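Local structure of mandelate racemase/muconate lactonizing enzyme-like protein (Rubrobacter xylanophilus DSM 9941, 2QQ6) at residues R119-L124 with E366-L371; N185-P190 with I223-R228; I215-R220 with E242-P247. The protein binds a magnesium ion and probably acts as a lyase-type member of the enolase superfamily, related to mandelate racemase and muconate lactonizing enzyme. All coordinates share one frame; numbering follows the deposited sequence.

Contact 1 of 3, residues R119-L124 with E366-L371; sequences RRRVRL and EGHIEL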
loop_
_atom_site.group_PDB
_atom_site.type_symbol
_atom_site.label_atom_id
_atom_site.label_comp_id
_atom_site.label_asym_id
_atom_site.label_seq_id
_atom_site.Cartn_x
_atom_site.Cartn_y
_atom_site.Cartn_z
ATOM N N ARG B 119 17.544 -2.371 -27.672
ATOM C CA ARG B 119 18.197 -1.108 -28.004
ATOM C C ARG B 119 19.236 -0.851 -26.918
ATOM O O ARG B 119 19.038 -1.230 -25.755
ATOM C CB ARG B 119 17.177 0.033 -28.043
ATOM C CG ARG B 119 16.563 0.369 -26.681
ATOM C CD ARG B 119 15.398 1.340 -26.826
ATOM N NE ARG B 119 14.374 0.788 -27.705
ATOM C CZ ARG B 119 13.642 -0.284 -27.416
ATOM N NH1 ARG B 119 13.811 -0.924 -26.268
ATOM N NH2 ARG B 119 12.746 -0.725 -28.283
ATOM N N ARG B 120 20.340 -0.205 -27.296
ATOM C CA ARG B 120 21.416 0.068 -26.346
ATOM C C ARG B 120 21.347 1.450 -25.695
ATOM O O ARG B 120 21.862 1.642 -24.594
ATOM C CB ARG B 120 22.769 -0.107 -27.028
ATOM C CG ARG B 120 23.861 -0.592 -26.076
ATOM C CD ARG B 120 23.767 -2.103 -25.825
ATOM N NE ARG B 120 24.959 -2.795 -26.322
ATOM C CZ ARG B 120 25.029 -4.112 -26.536
ATOM N NH1 ARG B 120 23.968 -4.884 -26.299
ATOM N NH2 ARG B 120 26.157 -4.666 -26.991
ATOM N N ARG B 121 20.728 2.414 -26.371
ATOM C CA ARG B 121 20.599 3.752 -25.802
ATOM C C ARG B 121 19.130 4.145 -25.754
ATOM O O ARG B 121 18.412 4.041 -26.762
ATOM C CB ARG B 121 21.392 4.775 -26.608
ATOM C CG ARG B 121 20.765 5.208 -27.912
ATOM C CD ARG B 121 21.613 6.322 -28.516
ATOM N NE ARG B 121 20.836 7.260 -29.321
ATOM C CZ ARG B 121 21.185 8.528 -29.503
ATOM N NH1 ARG B 121 22.289 8.993 -28.935
ATOM N NH2 ARG B 121 20.431 9.336 -30.240
ATOM N N VAL B 122 18.702 4.602 -24.572
ATOM C CA VAL B 122 17.315 4.982 -24.329
ATOM C C VAL B 122 17.022 6.478 -24.236
ATOM O O VAL B 122 17.705 7.249 -23.558
ATOM C CB VAL B 122 16.767 4.278 -23.054
ATOM C CG1 VAL B 122 17.512 2.969 -22.835
ATOM C CG2 VAL B 122 16.859 5.195 -21.830
ATOM N N ARG B 123 15.957 6.859 -24.925
ATOM C CA ARG B 123 15.502 8.234 -24.989
ATOM C C ARG B 123 14.705 8.659 -23.759
ATOM O O ARG B 123 13.897 7.897 -23.221
ATOM C CB ARG B 123 14.670 8.393 -26.251
ATOM C CG ARG B 123 13.973 9.691 -26.401
ATOM C CD ARG B 123 12.987 9.535 -27.516
ATOM N NE ARG B 123 12.125 10.696 -27.643
ATOM C CZ ARG B 123 11.023 10.715 -28.379
ATOM N NH1 ARG B 123 10.660 9.627 -29.047
ATOM N NH2 ARG B 123 10.293 11.821 -28.450
ATOM N N LEU B 124 14.939 9.892 -23.330
ATOM C CA LEU B 124 14.268 10.448 -22.161
ATOM C C LEU B 124 13.315 11.562 -22.543
ATOM O O LEU B 124 13.244 11.959 -23.708
ATOM C CB LEU B 124 15.292 11.038 -21.202
ATOM C CG LEU B 124 16.408 10.138 -20.715
ATOM C CD1 LEU B 124 17.498 11.007 -20.145
ATOM C CD2 LEU B 124 15.880 9.154 -19.691
ATOM N N GLU B 366 22.300 14.401 -24.469
ATOM C CA GLU B 366 21.443 14.779 -25.583
ATOM C C GLU B 366 20.090 14.090 -25.549
ATOM O O GLU B 366 19.615 13.600 -26.573
ATOM C CB GLU B 366 22.128 14.475 -26.924
ATOM C CG GLU B 366 23.155 15.521 -27.370
ATOM C CD GLU B 366 22.552 16.917 -27.546
ATOM O OE1 GLU B 366 21.452 17.017 -28.138
ATOM O OE2 GLU B 366 23.180 17.913 -27.105
ATOM N N GLY B 367 19.482 14.048 -24.366
ATOM C CA GLY B 367 18.163 13.449 -24.212
ATOM C C GLY B 367 18.118 11.940 -24.318
ATOM O O GLY B 367 17.054 11.343 -24.519
ATOM N N HIS B 368 19.286 11.327 -24.184
ATOM C CA HIS B 368 19.405 9.886 -24.254
ATOM C C HIS B 368 20.355 9.368 -23.182
ATOM O O HIS B 368 21.148 10.120 -22.614
ATOM C CB HIS B 368 19.950 9.463 -25.617
ATOM C CG HIS B 368 18.983 9.634 -26.744
ATOM N ND1 HIS B 368 17.944 8.756 -26.976
ATOM C CD2 HIS B 368 18.923 10.553 -27.735
ATOM C CE1 HIS B 368 17.291 9.125 -28.064
ATOM N NE2 HIS B 368 17.867 10.212 -28.543
ATOM N N ILE B 369 20.256 8.077 -22.892
ATOM C CA ILE B 369 21.162 7.440 -21.949
ATOM C C ILE B 369 21.716 6.243 -22.707
ATOM O O ILE B 369 20.941 5.422 -23.192
ATOM C CB ILE B 369 20.447 6.965 -20.677
ATOM C CG1 ILE B 369 20.078 8.175 -19.810
ATOM C CG2 ILE B 369 21.350 6.012 -19.903
ATOM C CD1 ILE B 369 19.614 7.809 -18.409
ATOM N N GLU B 370 23.041 6.172 -22.839
ATOM C CA GLU B 370 23.698 5.076 -23.546
ATOM C C GLU B 370 24.078 4.020 -22.527
ATOM O O GLU B 370 24.589 4.349 -21.460
ATOM C CB GLU B 370 24.958 5.589 -24.233
ATOM C CG GLU B 370 25.443 4.750 -25.404
ATOM C CD GLU B 370 24.599 4.968 -26.652
ATOM O OE1 GLU B 370 24.420 6.143 -27.057
ATOM O OE2 GLU B 370 24.114 3.966 -27.226
ATOM N N LEU B 371 23.847 2.753 -22.850
ATOM C CA LEU B 371 24.175 1.704 -21.903
ATOM C C LEU B 371 25.359 0.833 -22.274
ATOM O O LEU B 371 25.473 0.309 -23.386
ATOM C CB LEU B 371 22.945 0.838 -21.602
ATOM C CG LEU B 371 22.248 1.230 -20.288
ATOM C CD1 LEU B 371 21.141 0.242 -19.937
ATOM C CD2 LEU B 371 23.294 1.256 -19.166
#
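Arg121-Leu124 and His368-Glu370 run antiparallel as neighbouring strands, their axes 4.4 Å apart at closest approach and 161° between their directions. Strand 121-127 belongs to the barrel sheet of the enolase-type domain, pairing in parallel with 167-171 and 342-344; strand 368-370 adds an antiparallel partner near its start. Val122 and Ile369 form the hydrogen-bonded pair, with Val122 N 2.8 Å from Ile369 O and Ile369 N bonding back to Val122 O. Leu124 N donates to Gly367 O at 2.8 Å, and Leu371 N to Arg120 O continues the ladder beyond the strand. Arg121, Arg123, His368 and Glu370 share one face. The other carries Val122 and Ile369, packed against helix 323-334, while Leu124 CD1 approaches Ile369 CG1 to 3.8 Å. On the polar face the pairing is diagonal: Arg121 lies opposite Glu370 but lays its guanidinium flat on the His368 ring, planes 24° apart and centres 3.7 Å apart. Glu370 bends at chi2 and sets its carboxylate against the aliphatic part of Arg121. Arg121 NH1 and Glu370 OE1 remain 4.0 Å apart, beyond a salt bridge. Arg123 leads away to a salt bridge with Glu212, yet its CB meets the ring at His368 CE1. Over the ring face, offset toward the rim, Arg121 NH2 stands 3.2 Å from His368 CD2.

Contact 2 of 3, residues N185-P190 with I223-R228; sequences NGAISP and IPSSIR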
loop_
_atom_site.group_PDB
_atom_site.type_symbol
_atom_site.label_atom_id
_atom_site.label_comp_id
_atom_site.label_asym_id
_atom_site.label_seq_id
_atom_site.Cartn_x
_atom_site.Cartn_y
_atom_site.Cartn_z
ATOM N N ASN B 185 -13.926 18.947 -4.045
ATOM C CA ASN B 185 -14.485 18.360 -5.255
ATOM C C ASN B 185 -13.375 18.553 -6.286
ATOM O O ASN B 185 -12.348 19.183 -5.987
ATOM C CB ASN B 185 -15.775 19.059 -5.713
ATOM C CG ASN B 185 -15.645 20.572 -5.806
ATOM O OD1 ASN B 185 -14.613 21.115 -6.203
ATOM N ND2 ASN B 185 -16.721 21.260 -5.465
ATOM N N GLY B 186 -13.545 18.016 -7.485
ATOM C CA GLY B 186 -12.489 18.180 -8.469
ATOM C C GLY B 186 -12.966 18.933 -9.680
ATOM O O GLY B 186 -12.520 18.679 -10.796
ATOM N N ALA B 187 -13.872 19.871 -9.448
ATOM C CA ALA B 187 -14.452 20.652 -10.519
ATOM C C ALA B 187 -13.490 21.702 -11.050
ATOM O O ALA B 187 -12.681 22.223 -10.302
ATOM C CB ALA B 187 -15.727 21.302 -10.019
ATOM N N ILE B 188 -13.563 21.986 -12.349
ATOM C CA ILE B 188 -12.717 23.006 -12.982
ATOM C C ILE B 188 -13.653 24.129 -13.368
ATOM O O ILE B 188 -14.620 23.899 -14.082
ATOM C CB ILE B 188 -12.039 22.506 -14.282
ATOM C CG1 ILE B 188 -11.138 21.306 -13.991
ATOM C CG2 ILE B 188 -11.215 23.627 -14.911
ATOM C CD1 ILE B 188 -10.328 20.862 -15.192
ATOM N N SER B 189 -13.370 25.337 -12.895
ATOM C CA SER B 189 -14.221 26.479 -13.181
ATOM C C SER B 189 -14.076 26.961 -14.610
ATOM O O SER B 189 -13.116 26.617 -15.293
ATOM C CB SER B 189 -13.901 27.618 -12.219
ATOM O OG SER B 189 -12.635 28.171 -12.497
ATOM N N PRO B 190 -15.043 27.763 -15.089
ATOM C CA PRO B 190 -14.979 28.279 -16.460
ATOM C C PRO B 190 -13.629 28.935 -16.782
ATOM O O PRO B 190 -12.963 28.564 -17.746
ATOM C CB PRO B 190 -16.141 29.273 -16.497
ATOM C CG PRO B 190 -17.152 28.628 -15.625
ATOM C CD PRO B 190 -16.311 28.166 -14.445
ATOM N N ILE B 223 -15.450 13.543 -13.209
ATOM C CA ILE B 223 -15.760 13.145 -14.563
ATOM C C ILE B 223 -15.994 14.315 -15.518
ATOM O O ILE B 223 -15.328 14.407 -16.553
ATOM C CB ILE B 223 -16.976 12.176 -14.571
ATOM C CG1 ILE B 223 -16.527 10.790 -14.098
ATOM C CG2 ILE B 223 -17.576 12.091 -15.956
ATOM C CD1 ILE B 223 -15.539 10.136 -15.028
ATOM N N PRO B 224 -16.926 15.231 -15.177
ATOM C CA PRO B 224 -17.231 16.387 -16.027
ATOM C C PRO B 224 -16.015 17.234 -16.410
ATOM O O PRO B 224 -15.770 17.494 -17.594
ATOM C CB PRO B 224 -18.243 17.165 -15.193
ATOM C CG PRO B 224 -18.943 16.103 -14.462
ATOM C CD PRO B 224 -17.809 15.229 -13.999
ATOM N N SER B 225 -15.253 17.662 -15.410
ATOM C CA SER B 225 -14.083 18.485 -15.675
ATOM C C SER B 225 -13.069 17.743 -16.561
ATOM O O SER B 225 -12.557 18.289 -17.540
ATOM C CB SER B 225 -13.433 18.918 -14.347
ATOM O OG SER B 225 -14.304 19.729 -13.569
ATOM N N SER B 226 -12.787 16.492 -16.218
ATOM C CA SER B 226 -11.835 15.692 -16.974
ATOM C C SER B 226 -12.232 15.654 -18.448
ATOM O O SER B 226 -11.433 15.973 -19.332
ATOM C CB SER B 226 -11.794 14.270 -16.413
ATOM O OG SER B 226 -11.548 14.268 -15.022
ATOM N N ILE B 227 -13.484 15.277 -18.693
ATOM C CA ILE B 227 -14.023 15.172 -20.036
ATOM C C ILE B 227 -14.002 16.485 -20.800
ATOM O O ILE B 227 -13.563 16.539 -21.947
ATOM C CB ILE B 227 -15.455 14.619 -19.994
ATOM C CG1 ILE B 227 -15.435 13.195 -19.436
ATOM C CG2 ILE B 227 -16.052 14.609 -21.362
ATOM C CD1 ILE B 227 -16.733 12.457 -19.578
ATOM N N ARG B 228 -14.470 17.551 -20.166
ATOM C CA ARG B 228 -14.486 18.845 -20.823
ATOM C C ARG B 228 -13.065 19.299 -21.127
ATOM O O ARG B 228 -12.811 19.865 -22.190
ATOM C CB ARG B 228 -15.189 19.889 -19.953
ATOM C CG ARG B 228 -15.440 21.205 -20.672
ATOM C CD ARG B 228 -15.921 22.339 -19.757
ATOM N NE ARG B 228 -15.800 23.631 -20.446
ATOM C CZ ARG B 228 -15.911 24.834 -19.874
ATOM N NH1 ARG B 228 -16.159 24.956 -18.565
ATOM N NH2 ARG B 228 -15.751 25.930 -20.617
#
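Ser225 OG accepts a hydrogen bond from Ile188 N at 2.7 Å, which ties the loop before helix 190-207 to helix 223-233. The bond is bent, with 134° at the hydrogen. Gly186 O lies 3.5 Å from Ser225 OG, at most a weak second partner. Ala187 CA passes beside the same oxygen. Apolar contact backs the polar one: Ile188 CG1 rests against Ser225 CB at 3.3 Å, and Ile188 CD1 reaches that carbon too. Chi1 of -61° sets Ile188 CG1 beside its own backbone N, hence on the side where Ser225 stands. An alanine in place of Ser225 would keep the CB packing but would probably leave Ile188 N without its acceptor and the loop less firmly tied to the helix at Ile188. The contact lies on the outside of the TIM-barrel-like domain, where the loop entering helix 190-207 meets the first turns of the next barrel helix, 223-233. Further out, the Ile188 side chain also touches His193 and Met196 of helix 190-207 and Phe221. Asp222 OD1 accepts from Ser225 N, and the Gly186 backbone bonds to that of Asp222, which fixes the helix start against the loop. Ser189 is the N-cap of helix 190-207: its side chain caps a backbone N of that helix and its own N donates to Glu192 OE2, consistent with a capping box. At the surface Arg228 runs out extended, bringing NH1 to 4.1 Å from Pro190 CA, while its NH2 makes a long, weak ion pair with Glu194.

Contact 3 of 3, residues I215-R220 with E242-P247; sequences IDMHGR and EEPTPP. With MG (magnesium ion), chain D.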
loop_
_atom_site.group_PDB
_atom_site.type_symbol
_atom_site.label_atom_id
_atom_site.label_comp_id
_atom_site.label_asym_id
_atom_site.label_seq_id
_atom_site.Cartn_x
_atom_site.Cartn_y
_atom_site.Cartn_z
ATOM N N ILE B 215 1.158 16.243 -20.953
ATOM C CA ILE B 215 0.617 17.050 -19.853
ATOM C C ILE B 215 0.043 16.246 -18.675
ATOM O O ILE B 215 -0.772 15.344 -18.864
ATOM C CB ILE B 215 -0.474 17.977 -20.417
ATOM C CG1 ILE B 215 0.179 18.997 -21.351
ATOM C CG2 ILE B 215 -1.272 18.623 -19.289
ATOM C CD1 ILE B 215 -0.800 19.901 -22.064
ATOM N N ASP B 216 0.455 16.604 -17.460
ATOM C CA ASP B 216 0.014 15.913 -16.248
ATOM C C ASP B 216 -1.068 16.709 -15.540
ATOM O O ASP B 216 -0.975 17.930 -15.429
ATOM C CB ASP B 216 1.198 15.730 -15.290
ATOM C CG ASP B 216 0.956 14.661 -14.232
ATOM O OD1 ASP B 216 -0.211 14.385 -13.868
ATOM O OD2 ASP B 216 1.955 14.106 -13.734
HETATM N N MSE B 217 -2.094 16.009 -15.065
HETATM C CA MSE B 217 -3.188 16.630 -14.325
HETATM C C MSE B 217 -3.167 16.209 -12.859
HETATM O O MSE B 217 -4.038 16.578 -12.085
HETATM C CB MSE B 217 -4.531 16.255 -14.939
HETATM C CG MSE B 217 -4.746 16.783 -16.340
HETATM SE SE MSE B 217 -6.663 16.705 -16.930
HETATM C CE MSE B 217 -6.557 15.211 -18.138
ATOM N N HIS B 218 -2.164 15.419 -12.498
ATOM C CA HIS B 218 -1.997 14.929 -11.138
ATOM C C HIS B 218 -3.271 14.380 -10.519
ATOM O O HIS B 218 -3.480 14.482 -9.315
ATOM C CB HIS B 218 -1.393 16.031 -10.266
ATOM C CG HIS B 218 0.051 16.286 -10.567
ATOM N ND1 HIS B 218 0.539 17.533 -10.892
ATOM C CD2 HIS B 218 1.099 15.435 -10.678
ATOM C CE1 HIS B 218 1.819 17.436 -11.197
ATOM N NE2 HIS B 218 2.185 16.172 -11.077
ATOM N N GLY B 219 -4.111 13.795 -11.378
ATOM C CA GLY B 219 -5.390 13.205 -10.997
ATOM C C GLY B 219 -6.146 13.896 -9.885
ATOM O O GLY B 219 -6.200 13.399 -8.764
ATOM N N ARG B 220 -6.762 15.030 -10.202
ATOM C CA ARG B 220 -7.488 15.797 -9.196
ATOM C C ARG B 220 -8.923 16.127 -9.580
ATOM O O ARG B 220 -9.595 16.828 -8.821
ATOM C CB ARG B 220 -6.802 17.148 -8.933
ATOM C CG ARG B 220 -5.294 17.183 -9.015
ATOM C CD ARG B 220 -4.640 16.901 -7.690
ATOM N NE ARG B 220 -3.230 17.263 -7.735
ATOM C CZ ARG B 220 -2.378 17.072 -6.738
ATOM N NH1 ARG B 220 -2.790 16.515 -5.604
ATOM N NH2 ARG B 220 -1.117 17.438 -6.876
ATOM N N GLU B 242 -1.961 12.916 -18.880
ATOM C CA GLU B 242 -1.740 12.150 -17.650
ATOM C C GLU B 242 -2.744 12.330 -16.506
ATOM O O GLU B 242 -3.048 13.442 -16.083
ATOM C CB GLU B 242 -0.319 12.456 -17.137
ATOM C CG GLU B 242 0.291 11.470 -16.134
ATOM C CD GLU B 242 1.789 11.717 -15.895
ATOM O OE1 GLU B 242 2.546 11.776 -16.880
ATOM O OE2 GLU B 242 2.220 11.842 -14.729
ATOM N N GLU B 243 -3.251 11.209 -16.015
ATOM C CA GLU B 243 -4.186 11.166 -14.894
ATOM C C GLU B 243 -5.222 12.272 -14.701
ATOM O O GLU B 243 -5.060 13.117 -13.830
ATOM C CB GLU B 243 -3.408 11.046 -13.572
ATOM C CG GLU B 243 -2.401 9.906 -13.487
ATOM C CD GLU B 243 -1.623 9.924 -12.180
ATOM O OE1 GLU B 243 -1.049 10.989 -11.860
ATOM O OE2 GLU B 243 -1.579 8.886 -11.477
ATOM N N PRO B 244 -6.305 12.278 -15.489
ATOM C CA PRO B 244 -7.310 13.329 -15.291
ATOM C C PRO B 244 -8.116 13.087 -14.015
ATOM O O PRO B 244 -8.569 14.023 -13.372
ATOM C CB PRO B 244 -8.182 13.214 -16.529
ATOM C CG PRO B 244 -8.076 11.768 -16.880
ATOM C CD PRO B 244 -6.604 11.499 -16.701
ATOM N N THR B 245 -8.300 11.829 -13.640
ATOM C CA THR B 245 -9.076 11.528 -12.445
ATOM C C THR B 245 -8.211 10.896 -11.369
ATOM O O THR B 245 -7.084 10.495 -11.642
ATOM C CB THR B 245 -10.282 10.579 -12.766
ATOM O OG1 THR B 245 -9.844 9.461 -13.553
ATOM C CG2 THR B 245 -11.377 11.340 -13.505
ATOM N N PRO B 246 -8.727 10.825 -10.127
ATOM C CA PRO B 246 -8.031 10.242 -8.972
ATOM C C PRO B 246 -7.623 8.798 -9.290
ATOM O O PRO B 246 -8.341 8.084 -9.998
ATOM C CB PRO B 246 -9.072 10.328 -7.865
ATOM C CG PRO B 246 -9.847 11.537 -8.229
ATOM C CD PRO B 246 -10.016 11.404 -9.713
ATOM N N PRO B 247 -6.465 8.357 -8.768
ATOM C CA PRO B 247 -5.921 7.012 -8.986
ATOM C C PRO B 247 -6.635 5.793 -8.405
ATOM O O PRO B 247 -6.172 4.670 -8.575
ATOM C CB PRO B 247 -4.477 7.140 -8.480
ATOM C CG PRO B 247 -4.576 8.159 -7.408
ATOM C CD PRO B 247 -5.503 9.190 -8.024
HETATM MG MG MG D . 3.039 12.398 -12.757
#
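Asp216 and Glu242 face the same magnesium ion, each giving it one carboxylate oxygen: Asp216 OD2 and Glu242 OE2 both bind the metal at 2.2 Å. As a parallel bridge pair they put their side chains on the same face of the sheet; chi1 of -162° in both sets CG anti to the backbone N, and the carboxylate planes stand 50° apart. Beneath them the backbones are knit closely. Glu242 N donates almost straight to Ile215 O at 2.7 Å, and Met217 N bonds to Glu242 O at 2.9 Å. The second oxygens are held as well. Asp216 OD1 takes His218 N at 2.6 Å in an Asx turn, the donor coming from above the carboxylate plane, and Glu242 OE1 forms a salt bridge with Lys169. This is the metal site of the enolase-superfamily barrel, with ligands at the C-terminal ends of neighbouring parallel strands; Glu268, beyond strand 264-266, supplies the third carboxylate. Glu243 turns OE1 to within 4.0 Å of Asp216 OD1, a like-charge approach, while its OE2 has a weak bond to Asn269. Selenomethionine Met217 has SE near Pro244, though the exact place of its methyl is doubtful, and packs against Phe229 of helix 223-233. Buried Gly219 belongs to the tight part too: its lack of a side chain lets residue 245 come close. Looser and partly exposed are Pro246, Pro247, His218 and Arg220. Gly219 O lies against Pro246 CA. His218 and Arg220 point away from 242-247; Arg220 bonds to Ala136 O and forms a salt bridge with Asp173, which also takes His218 ND1. Phe79 of the second subunit meets the His218 ring with planes roughly perpendicular.

Contact 3 is the buried one and holds the metal; contact 1 is partly buried and contact 2 lies at the surface, its centre about 27 Å from the centre of the chain. Contacts 1 and 3 reach the same barrel sheet, 27 Å apart between centres, but one is an antiparallel pairing with one polar, charged face and the other a parallel strand-end pair whose acids converge on magnesium. Contact 2 relies instead on a serine hydroxyl and a few apolar carbons. It touches contact 3, where Ser226 OG packs on Thr245 CG2 at 3.3 Å; strand 212-216 is followed, after a loop, by helix 223-233, joining the metal-bearing interior to the outer helices.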